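Glyco_hydro_cc domain-containing protein (Trichoderma gamsii, PDB 6UBD) probably binds beta-1,3-glucan oligosaccharides, as a subgroup VII member of glycoside hydrolase family 128. Local coordinates at residues A[44-49]-A[266-271]; A[52-57]-A[71-76]; A[165-170]-A[193-198]; A[173-178]-A[201-206]. All coordinates share one frame; numbering follows the deposited sequence.

Overall arrangement
From the N terminus, the chain enters interaction 1 at residues 44-49 and completes it only at 266-271, near its end, so the other three contacts all fall within that long span. Interaction 2 closes first, bringing strand 69-73 beside strand 52-54 after a short excursion. Interactions 3 and 4 follow in series with it and cross one another: 165-170 and 173-178 come first, then 193-198 and 201-206, along strands 170-176 and 197-206. Interactions 2, 3 and 4 lie on one curled sheet. Between them, Trp52 and Val71 pack on Trp198, and Trp56 probably hydrogen-bonds Glu201. Interaction 1 fastens helix 263-273 outside the sheet, where Tyr268 packs on Phe202.

Interaction 1: A[44-49]-A[266-271]; sequences AFWKDH and QAYLNA
Trp46 and Tyr268 form a T-shaped aromatic contact that fastens the short helix 43-46 to helix 263-273, near the two ends of the chain and outside the central sheet. The evidence is in the rings: their planes stand at 69°, and the centroid of the Trp46 six-membered ring lies 4.7 Å from that of Tyr268. The edge of the tyrosine does the touching, its CD2 sitting 3.4 Å above the indole plane near the ring centre. With CG of Tyr268 anti to the backbone N (chi1 -169°), the ring is carried off its helix toward the indole. At the pyrrole end of Trp46, Leu269 continues the contact, its CB 4.0 Å from CD1. The CD1 branch of this leucine reaches the 44-49 segment, where it meets the edge of the His49 ring at CD2 (3.5 Å) and lies 3.7 Å from Phe45 O. No hydrogen bond crosses between the segments, but Trp46 NE1 donates to Gly265 O, just ahead of 266-271, which helps fix the indole's rotation. An alanine at Trp46 is likely to leave the Tyr268 edge without its aromatic face and Gly265 O without this donor. Around the pair, Tyr242 of strand 237-243 meets both rings, Tyr268 OH bonds Gly36 O of strand 35-38, and Val228 of helix 217-233 packs on Tyr268.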
# COMPACT_ATOMS: atom_id res chain seq x y z
N ALA A 44 11.10 -10.10 -8.86
CA ALA A 44 11.40 -11.16 -9.85
C ALA A 44 10.91 -12.51 -9.33
O ALA A 44 10.41 -13.36 -10.11
CB ALA A 44 12.86 -11.21 -10.24
N PHE A 45 11.10 -12.80 -8.06
CA PHE A 45 10.76 -14.12 -7.46
C PHE A 45 9.23 -14.28 -7.37
O PHE A 45 8.73 -15.42 -7.53
CB PHE A 45 11.37 -14.25 -6.06
CG PHE A 45 12.86 -14.09 -5.96
CD1 PHE A 45 13.67 -14.99 -6.58
CD2 PHE A 45 13.44 -13.00 -5.30
CE1 PHE A 45 15.05 -14.90 -6.41
CE2 PHE A 45 14.82 -12.86 -5.22
CZ PHE A 45 15.62 -13.80 -5.79
N TRP A 46 8.48 -13.18 -7.15
CA TRP A 46 7.03 -13.28 -6.88
C TRP A 46 6.14 -13.09 -8.14
O TRP A 46 4.95 -13.44 -8.09
CB TRP A 46 6.64 -12.25 -5.85
CG TRP A 46 7.21 -12.41 -4.47
CD1 TRP A 46 7.67 -13.56 -3.87
CD2 TRP A 46 7.32 -11.38 -3.48
NE1 TRP A 46 8.02 -13.30 -2.57
CE2 TRP A 46 7.84 -11.96 -2.30
CE3 TRP A 46 6.98 -10.02 -3.48
CZ2 TRP A 46 8.01 -11.22 -1.14
CZ3 TRP A 46 7.17 -9.27 -2.33
CH2 TRP A 46 7.68 -9.89 -1.16
N LYS A 47 6.70 -12.50 -9.23
CA LYS A 47 5.96 -11.93 -10.36
C LYS A 47 4.80 -12.81 -10.87
O LYS A 47 3.69 -12.31 -11.18
CB LYS A 47 6.93 -11.67 -11.54
CG LYS A 47 6.41 -10.79 -12.64
CD LYS A 47 7.34 -10.81 -13.81
CE LYS A 47 6.87 -9.87 -14.88
NZ LYS A 47 7.77 -9.89 -16.04
N ASP A 48 5.10 -14.10 -11.06
CA ASP A 48 4.13 -14.99 -11.76
C ASP A 48 2.85 -15.24 -10.91
O ASP A 48 1.85 -15.69 -11.46
CB ASP A 48 4.72 -16.30 -12.19
CG ASP A 48 3.78 -17.09 -13.06
OD1 ASP A 48 3.46 -16.61 -14.13
OD2 ASP A 48 3.48 -18.30 -12.72
N HIS A 49 2.85 -14.85 -9.64
CA HIS A 49 1.68 -15.06 -8.74
C HIS A 49 1.04 -13.73 -8.32
O HIS A 49 0.09 -13.75 -7.49
CB HIS A 49 2.13 -15.86 -7.49
CG HIS A 49 2.85 -17.12 -7.81
ND1 HIS A 49 2.26 -18.15 -8.46
CD2 HIS A 49 4.12 -17.46 -7.53
CE1 HIS A 49 3.17 -19.09 -8.67
NE2 HIS A 49 4.32 -18.68 -8.06
N GLN A 266 10.10 -16.40 0.94
CA GLN A 266 9.59 -17.74 0.54
C GLN A 266 8.22 -17.98 1.19
O GLN A 266 7.36 -18.58 0.57
CB GLN A 266 10.55 -18.84 0.99
CG GLN A 266 11.89 -18.91 0.23
CD GLN A 266 12.95 -19.71 0.94
OE1 GLN A 266 14.09 -19.27 1.19
NE2 GLN A 266 12.55 -20.93 1.26
N ALA A 267 8.00 -17.56 2.44
CA ALA A 267 6.67 -17.78 3.05
C ALA A 267 5.59 -17.03 2.22
O ALA A 267 4.54 -17.52 1.98
CB ALA A 267 6.69 -17.30 4.48
N TYR A 268 5.88 -15.79 1.80
CA TYR A 268 4.92 -15.04 0.94
C TYR A 268 4.73 -15.75 -0.38
O TYR A 268 3.56 -15.95 -0.80
CB TYR A 268 5.34 -13.58 0.76
CG TYR A 268 4.28 -12.67 0.12
CD1 TYR A 268 3.02 -12.52 0.73
CD2 TYR A 268 4.51 -11.98 -1.08
CE1 TYR A 268 2.08 -11.64 0.18
CE2 TYR A 268 3.58 -11.10 -1.62
CZ TYR A 268 2.36 -10.94 -0.99
OH TYR A 268 1.45 -10.01 -1.48
N LEU A 269 5.83 -16.16 -1.03
CA LEU A 269 5.72 -16.87 -2.34
C LEU A 269 4.80 -18.08 -2.20
O LEU A 269 3.89 -18.33 -3.04
CB LEU A 269 7.11 -17.32 -2.79
CG LEU A 269 7.18 -18.17 -4.06
CD1 LEU A 269 6.72 -17.42 -5.23
CD2 LEU A 269 8.61 -18.69 -4.27
N ASN A 270 5.03 -18.90 -1.18
CA ASN A 270 4.26 -20.15 -1.02
C ASN A 270 2.79 -19.89 -0.71
O ASN A 270 1.94 -20.56 -1.16
CB ASN A 270 4.93 -21.10 -0.01
CG ASN A 270 6.29 -21.61 -0.49
OD1 ASN A 270 6.64 -21.55 -1.71
ND2 ASN A 270 7.12 -21.90 0.49
N ALA A 271 2.48 -18.81 0.00
CA ALA A 271 1.08 -18.42 0.37
C ALA A 271 0.35 -17.92 -0.88
O ALA A 271 -0.75 -18.43 -1.17
CB ALA A 271 1.09 -17.39 1.49

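Interaction 2: A[52-57]-A[71-76]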
# COMPACT_ATOMS: atom_id res chain seq x y z
N TRP A 52 -0.04 -6.96 -9.50
CA TRP A 52 0.25 -5.51 -9.40
C TRP A 52 1.41 -5.21 -8.52
O TRP A 52 1.82 -6.07 -7.66
CB TRP A 52 -0.98 -4.75 -8.86
CG TRP A 52 -1.34 -4.96 -7.42
CD1 TRP A 52 -1.97 -6.04 -6.89
CD2 TRP A 52 -1.07 -4.05 -6.34
NE1 TRP A 52 -2.15 -5.85 -5.56
CE2 TRP A 52 -1.62 -4.63 -5.16
CE3 TRP A 52 -0.49 -2.76 -6.26
CZ2 TRP A 52 -1.59 -3.97 -3.93
CZ3 TRP A 52 -0.47 -2.15 -5.03
CH2 TRP A 52 -1.03 -2.73 -3.90
N TRP A 53 2.01 -4.04 -8.58
CA TRP A 53 2.99 -3.55 -7.56
C TRP A 53 2.95 -2.02 -7.48
O TRP A 53 2.48 -1.37 -8.45
CB TRP A 53 4.41 -4.04 -7.81
CG TRP A 53 5.36 -3.25 -8.66
CD1 TRP A 53 6.48 -2.58 -8.23
CD2 TRP A 53 5.36 -3.10 -10.11
NE1 TRP A 53 7.20 -2.06 -9.29
CE2 TRP A 53 6.51 -2.35 -10.45
CE3 TRP A 53 4.46 -3.48 -11.12
CZ2 TRP A 53 6.81 -2.00 -11.78
CZ3 TRP A 53 4.76 -3.13 -12.43
CH2 TRP A 53 5.92 -2.41 -12.74
N HIS A 54 3.47 -1.48 -6.42
CA HIS A 54 3.80 -0.05 -6.30
C HIS A 54 5.21 0.12 -5.75
O HIS A 54 5.76 -0.87 -5.21
CB HIS A 54 2.73 0.75 -5.53
CG HIS A 54 2.89 0.65 -4.03
ND1 HIS A 54 3.64 1.54 -3.34
CD2 HIS A 54 2.29 -0.17 -3.12
CE1 HIS A 54 3.52 1.29 -2.04
NE2 HIS A 54 2.70 0.24 -1.88
N ASP A 55 5.80 1.30 -5.84
CA ASP A 55 7.14 1.58 -5.28
C ASP A 55 7.18 2.99 -4.69
O ASP A 55 8.26 3.54 -4.61
CB ASP A 55 8.23 1.33 -6.31
CG ASP A 55 8.20 2.32 -7.47
OD1 ASP A 55 7.32 3.21 -7.52
OD2 ASP A 55 9.14 2.23 -8.33
N TRP A 56 6.03 3.46 -4.19
CA TRP A 56 5.91 4.81 -3.57
C TRP A 56 6.15 5.98 -4.56
O TRP A 56 6.13 7.14 -4.11
CB TRP A 56 6.79 4.94 -2.32
CG TRP A 56 6.43 3.95 -1.23
CD1 TRP A 56 5.46 4.06 -0.26
CD2 TRP A 56 7.07 2.68 -0.99
NE1 TRP A 56 5.43 2.95 0.54
CE2 TRP A 56 6.38 2.09 0.09
CE3 TRP A 56 8.13 1.97 -1.61
CZ2 TRP A 56 6.72 0.81 0.56
CZ3 TRP A 56 8.44 0.70 -1.12
CH2 TRP A 56 7.77 0.13 -0.04
N THR A 57 6.42 5.71 -5.84
CA THR A 57 6.70 6.76 -6.85
C THR A 57 5.52 6.97 -7.80
O THR A 57 4.57 6.19 -7.85
CB THR A 57 7.96 6.46 -7.68
OG1 THR A 57 7.69 5.56 -8.79
CG2 THR A 57 9.15 6.00 -6.84
N VAL A 71 0.95 0.56 -10.11
CA VAL A 71 0.03 1.48 -9.43
C VAL A 71 0.82 2.73 -9.02
O VAL A 71 1.87 2.67 -8.34
CB VAL A 71 -0.66 0.81 -8.24
CG1 VAL A 71 -1.50 1.78 -7.41
CG2 VAL A 71 -1.46 -0.39 -8.69
N SER A 72 0.31 3.92 -9.44
CA SER A 72 0.97 5.22 -9.18
C SER A 72 0.70 5.69 -7.74
O SER A 72 -0.35 5.34 -7.17
CB SER A 72 0.42 6.21 -10.20
OG SER A 72 0.91 7.56 -10.06
N MET A 73 1.59 6.52 -7.23
CA MET A 73 1.37 7.20 -5.92
C MET A 73 1.79 8.67 -6.05
O MET A 73 2.81 8.94 -6.67
CB MET A 73 2.19 6.53 -4.80
CG MET A 73 2.05 7.18 -3.46
SD MET A 73 2.90 6.40 -2.07
CE MET A 73 2.10 4.80 -1.90
N LEU A 74 1.05 9.56 -5.38
CA LEU A 74 1.61 10.88 -4.97
C LEU A 74 1.96 10.81 -3.46
O LEU A 74 1.07 10.80 -2.64
CB LEU A 74 0.65 12.04 -5.26
CG LEU A 74 1.11 13.40 -4.74
CD1 LEU A 74 2.47 13.80 -5.34
CD2 LEU A 74 0.13 14.50 -5.10
N TRP A 75 3.24 10.68 -3.15
CA TRP A 75 3.68 10.34 -1.79
C TRP A 75 3.33 11.46 -0.78
O TRP A 75 2.90 11.16 0.37
CB TRP A 75 5.18 10.01 -1.83
CG TRP A 75 5.80 9.52 -0.54
CD1 TRP A 75 5.98 8.20 -0.17
CD2 TRP A 75 6.43 10.29 0.51
NE1 TRP A 75 6.60 8.10 1.05
CE2 TRP A 75 6.90 9.37 1.48
CE3 TRP A 75 6.60 11.68 0.77
CZ2 TRP A 75 7.57 9.78 2.64
CZ3 TRP A 75 7.25 12.08 1.91
CH2 TRP A 75 7.73 11.14 2.84
N GLY A 76 3.62 12.72 -1.14
CA GLY A 76 3.43 13.83 -0.21
C GLY A 76 3.31 15.15 -0.92
O GLY A 76 2.94 15.23 -2.10
O HOH W 1 3.93 3.60 -6.77
O HOH W 2 5.10 9.54 -5.25
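The parallel strand pair 52-54 and 69-73, part of a probable (beta/alpha)8 barrel, is joined here through Trp53 and Val71: Val71 N donates to Trp53 O over 3.0 Å in a nearly linear bond (177°). Further along, Met73 N reaches Thr57 O from above the carbonyl plane, at 3.1 Å. Between these two bonds the chain 52-57 makes an Asx turn: Asp55 OD1 accepts from both Thr57 N and Thr57 OG1, which arrive from the same face of the carboxylate. One water accepts a hydrogen bond from Asp55 N and lies 2.8 Å from Val71 O; a second donates to Trp56 O and Met73 O. Met73, its CG anti to the backbone N (chi1 179°) and its chain turned about the CG-SD bond, brings CE into apolar contact 3.8 Å from both His54 CE1 and Trp56 CD1. Its SD makes an oblique Met-aromatic contact, 4.9 Å from the centroid of the Trp56 five-membered ring. His54 ND1 accepts from Trp56 N in the ring plane, while NE2 bonds Thr200 O. The chemistry therefore implies an imidazole fixed against flipping, its CE1 3.5 Å above one face of a Trp56 indole held through NE1 by Glu201, with water bridging backbone groups that the direct bonds leave between the segments.

Interaction 3: A[165-170]-A[193-198]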
# COMPACT_ATOMS: atom_id res chain seq x y z
N LYS A 165 -13.51 15.12 -6.22
CA LYS A 165 -13.85 13.67 -6.34
C LYS A 165 -13.30 12.95 -5.12
O LYS A 165 -12.16 13.24 -4.78
CB LYS A 165 -13.32 13.16 -7.69
CG LYS A 165 -14.04 11.88 -8.10
CD LYS A 165 -13.63 11.25 -9.40
CE LYS A 165 -14.52 10.03 -9.66
NZ LYS A 165 -14.28 9.40 -10.95
N SER A 166 -14.14 12.13 -4.52
CA SER A 166 -13.66 11.25 -3.41
C SER A 166 -12.91 10.03 -3.96
O SER A 166 -12.78 9.82 -5.18
CB SER A 166 -14.78 10.89 -2.49
OG SER A 166 -14.30 10.23 -1.33
N TRP A 167 -12.38 9.20 -3.06
CA TRP A 167 -11.66 7.97 -3.44
C TRP A 167 -12.63 6.82 -3.72
O TRP A 167 -13.77 6.77 -3.32
CB TRP A 167 -10.63 7.58 -2.39
CG TRP A 167 -11.11 7.27 -1.01
CD1 TRP A 167 -11.43 6.03 -0.54
CD2 TRP A 167 -11.17 8.17 0.10
NE1 TRP A 167 -11.72 6.11 0.79
CE2 TRP A 167 -11.56 7.40 1.23
CE3 TRP A 167 -10.96 9.56 0.23
CZ2 TRP A 167 -11.72 8.01 2.47
CZ3 TRP A 167 -11.09 10.11 1.48
CH2 TRP A 167 -11.43 9.32 2.58
N ASP A 168 -12.12 5.85 -4.51
CA ASP A 168 -12.83 4.58 -4.84
C ASP A 168 -12.45 3.41 -3.89
O ASP A 168 -13.34 2.59 -3.59
CB ASP A 168 -12.49 4.24 -6.28
CG ASP A 168 -12.88 5.27 -7.32
OD1 ASP A 168 -14.12 5.52 -7.38
OD2 ASP A 168 -11.99 5.93 -7.91
N PHE A 169 -11.19 3.40 -3.42
CA PHE A 169 -10.72 2.32 -2.52
C PHE A 169 -9.95 3.01 -1.39
O PHE A 169 -9.22 3.99 -1.61
CB PHE A 169 -9.91 1.22 -3.25
CG PHE A 169 -8.62 1.65 -3.91
CD1 PHE A 169 -8.58 2.08 -5.24
CD2 PHE A 169 -7.43 1.63 -3.22
CE1 PHE A 169 -7.36 2.38 -5.83
CE2 PHE A 169 -6.22 1.98 -3.80
CZ PHE A 169 -6.20 2.32 -5.12
N THR A 170 -10.10 2.47 -0.17
CA THR A 170 -9.48 3.00 1.03
C THR A 170 -8.11 2.31 1.18
O THR A 170 -8.07 1.00 1.32
CB THR A 170 -10.34 2.76 2.28
OG1 THR A 170 -11.62 3.40 2.06
CG2 THR A 170 -9.71 3.37 3.50
N TYR A 193 -15.60 3.83 6.55
CA TYR A 193 -15.58 4.43 5.18
C TYR A 193 -16.45 3.68 4.18
O TYR A 193 -16.76 4.24 3.12
CB TYR A 193 -14.15 4.72 4.73
CG TYR A 193 -13.41 5.62 5.69
CD1 TYR A 193 -13.61 7.01 5.67
CD2 TYR A 193 -12.49 5.12 6.61
CE1 TYR A 193 -13.00 7.83 6.60
CE2 TYR A 193 -11.86 5.94 7.54
CZ TYR A 193 -12.11 7.31 7.53
OH TYR A 193 -11.54 8.15 8.41
N GLN A 194 -16.75 2.39 4.43
CA GLN A 194 -17.81 1.73 3.62
C GLN A 194 -17.41 1.58 2.13
O GLN A 194 -18.30 1.51 1.27
CB GLN A 194 -19.16 2.45 3.82
CG GLN A 194 -19.61 2.33 5.28
CD GLN A 194 -20.47 1.13 5.58
OE1 GLN A 194 -21.50 0.86 4.93
NE2 GLN A 194 -20.05 0.32 6.54
N LYS A 195 -16.09 1.51 1.87
CA LYS A 195 -15.52 1.30 0.54
C LYS A 195 -14.58 0.10 0.58
O LYS A 195 -13.98 -0.22 1.61
CB LYS A 195 -14.81 2.56 0.05
CG LYS A 195 -15.76 3.75 -0.19
CD LYS A 195 -15.11 5.08 -0.54
CE LYS A 195 -16.09 6.18 -0.85
NZ LYS A 195 -15.43 7.52 -1.09
N PRO A 196 -14.34 -0.53 -0.60
CA PRO A 196 -13.35 -1.62 -0.63
C PRO A 196 -11.96 -1.18 -0.14
O PRO A 196 -11.57 0.02 -0.32
CB PRO A 196 -13.32 -2.02 -2.11
CG PRO A 196 -14.66 -1.58 -2.65
CD PRO A 196 -14.98 -0.32 -1.91
N LEU A 197 -11.22 -2.11 0.46
CA LEU A 197 -9.91 -1.85 1.04
C LEU A 197 -8.78 -2.36 0.16
O LEU A 197 -8.85 -3.52 -0.37
CB LEU A 197 -9.83 -2.56 2.40
CG LEU A 197 -10.97 -2.32 3.40
CD1 LEU A 197 -10.78 -3.19 4.64
CD2 LEU A 197 -11.15 -0.79 3.75
N TRP A 198 -7.68 -1.62 0.09
CA TRP A 198 -6.36 -2.13 -0.35
C TRP A 198 -5.40 -2.02 0.80
O TRP A 198 -5.26 -0.94 1.43
CB TRP A 198 -5.78 -1.34 -1.51
CG TRP A 198 -6.38 -1.52 -2.88
CD1 TRP A 198 -7.64 -1.93 -3.19
CD2 TRP A 198 -5.69 -1.28 -4.12
NE1 TRP A 198 -7.80 -1.96 -4.57
CE2 TRP A 198 -6.62 -1.57 -5.15
CE3 TRP A 198 -4.40 -0.91 -4.44
CZ2 TRP A 198 -6.27 -1.44 -6.49
CZ3 TRP A 198 -4.06 -0.80 -5.78
CH2 TRP A 198 -4.99 -1.08 -6.78
O HOH W 3 -13.43 1.74 3.43
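Lys195 NZ donates to Trp167 O at 2.9 Å, and the same ammonium group stands over the indole of Trp167 in a cation-pi contact, 4.2 Å from the centroid of the five-membered ring and 6° off its normal. The lysine chain, extended beyond CG, runs across the tryptophan to bring NZ there, its CD passing 3.8 Å from NE1. That NE1 is turned to Thr170, donating to OG1, which also donates to a water shared with Lys195 N. At the edge of the indole, CZ2 meets Tyr193 CD1, while Tyr193 OH bonds Glu152. Thr170 and Leu197 form a parallel bridge, the start of strands 170-176 and 197-206, which helix 179-193 connects in a beta-alpha-beta unit. Two bonds define it: Thr170 N donates to Pro196 O at 2.9 Å (166°), and Trp198 N donates to Thr170 O at the same length. Next to the bridge, Phe169 lies face-to-face on the indole of Trp198, with centroids of the phenyl and five-membered rings 3.7 Å apart and planes 18° from parallel. A leucine in place of Trp198 would probably leave the face of Phe169 without its aromatic mate, and Leu28 O without the NE1 donor. Trp52 and Tyr100 meet the Trp198 ring from strands 52-54 and 100-102, elsewhere in the sheet, and Leu141 and Ser143 bond the backbone of Phe169.

Interaction 4: A[173-178]-A[201-206]; sequences HIFKSD and EFACVF
Strands 173-176 and 201-206 run parallel, their axes approaching to 4.6 Å with 37° between their directions, the twist expected in a curled barrel sheet; the pair closes the beta-alpha-beta unit of strand 170-176, helix 179-193 and strand 197-206. Ile174 bonds to Glu201 and Ala203, the residues on either side of its bridge partner Phe202: its N donates to Glu201 O at 3.1 Å, and its O accepts from Ala203 N. Next comes a CA-H...O contact from Phe175 CA to Ala203 O, and then Val205 N reaches Lys176 O from well above the carbonyl plane, at 3.2 Å. Here the register shifts, the CA of Lys176 lying nearer that of Val205 (5.0 Å) than that of its bridge partner Cys204. His173, Phe175, Glu201 and Ala203 point to one face of the sheet, Ile174, Lys176, Phe202 and Cys204 to the other. With CG anti to the carbonyl carbon (chi1 -67°) and its chain extended, Glu201 lies over the imidazole of His173, its CB 3.9 Å from the centroid and OE2 3.1 Å from CE1. OE1 meets the edge of the Phe175 ring at CZ (3.5 Å), with carboxylate and ring planes 71° apart. Ala203 CB also touches that edge. His173 ND1 bonds Glu106, and Glu201 OE2 has its main polar partner in Trp56. At the far end, Ser177 CB stands over the face of Phe206. Asp178 caps the N terminus of helix 179-193 through Gly181 N, Val182 and Asp185 of that helix pack on Ile174, and a disulfide joins Cys204 to Cys214 beside helix 217-233.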
# COMPACT_ATOMS: atom_id res chain seq x y z
N HIS A 173 -2.52 0.58 5.97
CA HIS A 173 -1.24 -0.04 6.36
C HIS A 173 -1.51 -0.92 7.59
O HIS A 173 -2.07 -0.43 8.57
CB HIS A 173 -0.20 1.04 6.71
CG HIS A 173 0.36 1.72 5.50
ND1 HIS A 173 1.41 2.65 5.59
CD2 HIS A 173 0.09 1.55 4.18
CE1 HIS A 173 1.72 3.02 4.33
NE2 HIS A 173 0.95 2.37 3.46
N ILE A 174 -1.12 -2.21 7.55
CA ILE A 174 -1.32 -3.14 8.71
C ILE A 174 0.04 -3.60 9.27
O ILE A 174 0.79 -4.33 8.57
CB ILE A 174 -2.21 -4.30 8.25
CG1 ILE A 174 -3.60 -3.83 7.81
CG2 ILE A 174 -2.32 -5.30 9.43
CD1 ILE A 174 -4.60 -4.92 7.43
N PHE A 175 0.35 -3.08 10.43
CA PHE A 175 1.59 -3.40 11.18
C PHE A 175 1.09 -3.89 12.52
O PHE A 175 0.82 -3.13 13.44
CB PHE A 175 2.52 -2.20 11.28
CG PHE A 175 2.96 -1.65 9.95
CD1 PHE A 175 3.68 -2.43 9.07
CD2 PHE A 175 2.71 -0.33 9.63
CE1 PHE A 175 4.11 -1.91 7.88
CE2 PHE A 175 3.11 0.18 8.39
CZ PHE A 175 3.79 -0.63 7.49
N LYS A 176 0.97 -5.24 12.66
CA LYS A 176 0.35 -5.92 13.83
C LYS A 176 1.06 -7.27 14.04
O LYS A 176 1.72 -7.77 13.11
CB LYS A 176 -1.15 -6.17 13.63
CG LYS A 176 -2.02 -4.91 13.47
CD LYS A 176 -2.13 -4.11 14.80
CE LYS A 176 -2.94 -2.83 14.68
NZ LYS A 176 -2.98 -2.13 15.97
N SER A 177 0.92 -7.84 15.23
CA SER A 177 1.68 -9.06 15.62
C SER A 177 0.78 -10.28 15.57
O SER A 177 1.34 -11.38 15.79
CB SER A 177 2.37 -8.92 16.93
OG SER A 177 1.42 -8.69 17.94
N ASP A 178 -0.52 -10.18 15.34
CA ASP A 178 -1.46 -11.33 15.37
C ASP A 178 -2.65 -11.02 14.47
O ASP A 178 -2.86 -9.88 13.99
CB ASP A 178 -1.85 -11.70 16.80
CG ASP A 178 -2.62 -10.65 17.58
OD1 ASP A 178 -3.13 -9.68 17.00
OD2 ASP A 178 -2.72 -10.87 18.80
N GLU A 201 0.57 -1.58 2.41
CA GLU A 201 1.79 -2.12 3.07
C GLU A 201 1.31 -2.99 4.22
O GLU A 201 0.40 -2.62 4.93
CB GLU A 201 2.72 -1.09 3.70
CG GLU A 201 3.43 -0.14 2.70
CD GLU A 201 4.31 0.84 3.44
OE1 GLU A 201 4.98 0.42 4.39
OE2 GLU A 201 4.37 2.01 3.07
N PHE A 202 1.96 -4.15 4.46
CA PHE A 202 1.80 -4.96 5.71
C PHE A 202 3.13 -5.59 6.11
O PHE A 202 4.00 -5.87 5.27
CB PHE A 202 0.63 -5.96 5.62
CG PHE A 202 0.93 -7.15 4.70
CD1 PHE A 202 1.68 -8.25 5.16
CD2 PHE A 202 0.43 -7.20 3.41
CE1 PHE A 202 1.95 -9.30 4.30
CE2 PHE A 202 0.74 -8.26 2.55
CZ PHE A 202 1.49 -9.32 3.00
N ALA A 203 3.28 -5.70 7.43
CA ALA A 203 4.43 -6.43 8.02
C ALA A 203 4.09 -6.78 9.45
O ALA A 203 3.26 -6.16 10.15
CB ALA A 203 5.72 -5.61 8.05
N CYS A 204 4.74 -7.85 9.96
CA CYS A 204 4.57 -8.35 11.36
C CYS A 204 5.40 -7.46 12.29
O CYS A 204 6.64 -7.43 12.21
CB CYS A 204 5.04 -9.80 11.44
SG CYS A 204 4.74 -10.66 13.01
N VAL A 205 4.70 -6.71 13.14
CA VAL A 205 5.29 -5.71 14.08
C VAL A 205 4.49 -5.75 15.37
O VAL A 205 3.25 -5.79 15.37
CB VAL A 205 5.29 -4.29 13.50
CG1 VAL A 205 5.98 -3.31 14.47
CG2 VAL A 205 5.88 -4.21 12.11
N PHE A 206 5.23 -5.74 16.48
CA PHE A 206 4.70 -5.46 17.85
C PHE A 206 4.50 -3.94 17.93
O PHE A 206 5.37 -3.19 18.47
CB PHE A 206 5.64 -6.06 18.91
CG PHE A 206 5.70 -7.55 18.94
CD1 PHE A 206 4.73 -8.33 19.57
CD2 PHE A 206 6.72 -8.21 18.25
CE1 PHE A 206 4.86 -9.72 19.58
CE2 PHE A 206 6.82 -9.58 18.24
CZ PHE A 206 5.87 -10.33 18.88